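Local atomic coordinates of XRE family transcriptional regulator (Pseudomonas putida, PDB entry 6F8H), a protein that probably acts as the antitoxin of a HigBA-type toxin-antitoxin pair, neutralising the toxin GraT and binding DNA through a helix-turn-helix domain. Residues G18-L21 / R22-Q26. Numbering follows the deposited sequence.
Sequences GEIL and REEFQ
Ile20, Leu21 and Arg22 carry most of this local contact, which lies within helix 17-29 of the helix-turn-helix domain and records a change from alpha to pi-type hydrogen bonding. Up to Glu24 the pattern is alpha-helical: Arg22 N donates to Gly18 O at 2.8 Å, and Glu23 N and Glu24 N repeat the i+4 bond to Glu19 O and Ile20 O. At Phe25 it falters, its N making weak bonds both to Ile20 O and to Leu21 O, the latter bent to 131° at the hydrogen. Gln26 N then reaches back five residues to Leu21 O (2.9 Å, 161° at the hydrogen), the evidence for the wider turn.

The apolar side chains follow this turn. Ile20 CG2 meets ring atom CE1 of Phe25 at 4.1 Å, while Ile20 O lies at the ring edge, in its plane. Ile20 and Glu24 lie side by side, pointing the same way, with Ile20 CD1 3.6 Å from Glu24 OE2. Leu21 crosses Phe25 at about a right angle, CD1 touching CB; the Leu21 side chain, its CG anti to the backbone N, also touches Ile50 and Leu51 of helix 44-51 and Leu69 of helix 59-69. Phe75 touches Ile20 and Phe25, and Trp76 touches Leu21 and meets the Phe25 ring, joining helix 17-29 to helix 73-99.

Arg22 bends at chi3 (62°), which brings its guanidinium back beside Glu19 CA. Arg22 NH1 forms a salt bridge with Glu53 and a hydrogen bond with Leu51 O, while Arg22 NH2 makes a salt bridge to Glu23 OE2 whose hydrogen bond is weak (3.5 Å). The Glu19 carboxylate, salt-bridged to Arg13, is joined to Arg22 through water, although Glu19 CG touches Arg22 NH2: one water donates to Glu19 OE1 at 2.7 Å and accepts from Arg22 NH2.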
loop_
_atom_site.group_PDB
_atom_site.type_symbol
_atom_site.label_atom_id
_atom_site.label_comp_id
_atom_site.label_asym_id
_atom_site.label_seq_id
_atom_site.Cartn_x
_atom_site.Cartn_y
_atom_site.Cartn_z
ATOM N N GLY A 18 -2.255 11.464 6.089
ATOM C CA GLY A 18 -2.095 12.902 6.227
ATOM C C GLY A 18 -2.748 13.410 7.504
ATOM O O GLY A 18 -2.297 14.385 8.112
ATOM N N GLU A 19 -3.816 12.750 7.927
ATOM C CA GLU A 19 -4.452 13.135 9.192
ATOM C C GLU A 19 -3.487 12.891 10.356
ATOM O O GLU A 19 -3.339 13.742 11.239
ATOM C CB GLU A 19 -5.760 12.368 9.412
ATOM C CG GLU A 19 -6.408 12.598 10.791
ATOM C CD GLU A 19 -7.765 11.904 10.943
ATOM O OE1 GLU A 19 -8.616 12.056 10.053
ATOM O OE2 GLU A 19 -7.977 11.201 11.948
ATOM N N ILE A 20 -2.829 11.737 10.351
ATOM C CA ILE A 20 -1.812 11.454 11.371
ATOM C C ILE A 20 -0.660 12.459 11.253
ATOM O O ILE A 20 -0.204 13.023 12.260
ATOM C CB ILE A 20 -1.277 10.021 11.254
ATOM C CG1 ILE A 20 -2.410 9.008 11.455
ATOM C CG2 ILE A 20 -0.149 9.756 12.266
ATOM C CD1 ILE A 20 -3.168 9.208 12.746
ATOM N N LEU A 21 -0.191 12.700 10.025
ATOM C CA LEU A 21 0.919 13.628 9.836
ATOM C C LEU A 21 0.541 14.991 10.409
ATOM O O LEU A 21 1.314 15.609 11.148
ATOM C CB LEU A 21 1.303 13.751 8.348
ATOM C CG LEU A 21 2.482 14.671 8.029
ATOM C CD1 LEU A 21 3.705 14.258 8.842
ATOM C CD2 LEU A 21 2.802 14.628 6.529
ATOM N N ARG A 22 -0.674 15.426 10.103
ATOM C CA ARG A 22 -1.150 16.728 10.544
ATOM C C ARG A 22 -1.475 16.793 12.045
ATOM O O ARG A 22 -1.017 17.699 12.748
ATOM C CB ARG A 22 -2.381 17.114 9.718
ATOM C CG ARG A 22 -2.776 18.573 9.825
ATOM C CD ARG A 22 -4.093 18.824 9.080
ATOM N NE ARG A 22 -5.184 18.055 9.665
ATOM C CZ ARG A 22 -5.769 17.018 9.074
ATOM N NH1 ARG A 22 -5.352 16.622 7.881
ATOM N NH2 ARG A 22 -6.759 16.368 9.681
ATOM N N GLU A 23 -2.249 15.832 12.542
ATOM C CA GLU A 23 -2.784 15.926 13.915
ATOM C C GLU A 23 -1.757 15.558 14.979
ATOM O O GLU A 23 -1.768 16.137 16.063
ATOM C CB GLU A 23 -4.010 15.036 14.096
ATOM C CG GLU A 23 -5.227 15.472 13.323
ATOM C CD GLU A 23 -5.768 16.815 13.781
ATOM O OE1 GLU A 23 -5.542 17.196 14.954
ATOM O OE2 GLU A 23 -6.424 17.492 12.963
ATOM N N GLU A 24 -0.876 14.602 14.679
ATOM C CA GLU A 24 0.048 14.104 15.684
ATOM C C GLU A 24 1.448 14.694 15.546
ATOM O O GLU A 24 2.101 14.979 16.545
ATOM C CB GLU A 24 0.117 12.577 15.630
ATOM C CG GLU A 24 -1.246 11.908 15.759
ATOM C CD GLU A 24 -1.151 10.477 16.251
ATOM O OE1 GLU A 24 -0.049 10.086 16.694
ATOM O OE2 GLU A 24 -2.167 9.740 16.202
ATOM N N PHE A 25 1.919 14.875 14.316
ATOM C CA PHE A 25 3.269 15.390 14.120
ATOM C C PHE A 25 3.288 16.897 13.954
ATOM O O PHE A 25 3.980 17.586 14.700
ATOM C CB PHE A 25 3.934 14.703 12.920
ATOM C CG PHE A 25 4.278 13.286 13.191
ATOM C CD1 PHE A 25 3.337 12.292 13.027
ATOM C CD2 PHE A 25 5.534 12.946 13.677
ATOM C CE1 PHE A 25 3.645 10.967 13.311
ATOM C CE2 PHE A 25 5.847 11.631 13.967
ATOM C CZ PHE A 25 4.901 10.635 13.787
ATOM N N GLN A 26 2.510 17.415 13.005
ATOM C CA GLN A 26 2.520 18.848 12.728
ATOM C C GLN A 26 2.002 19.717 13.871
ATOM O O GLN A 26 2.674 20.679 14.274
ATOM C CB GLN A 26 1.710 19.171 11.470
ATOM C CG GLN A 26 1.900 20.614 11.067
ATOM C CD GLN A 26 1.195 20.970 9.785
ATOM O OE1 GLN A 26 0.170 20.374 9.434
ATOM N NE2 GLN A 26 1.745 21.939 9.067
HETATM O O HOH W 1 -9.030 14.363 8.675
#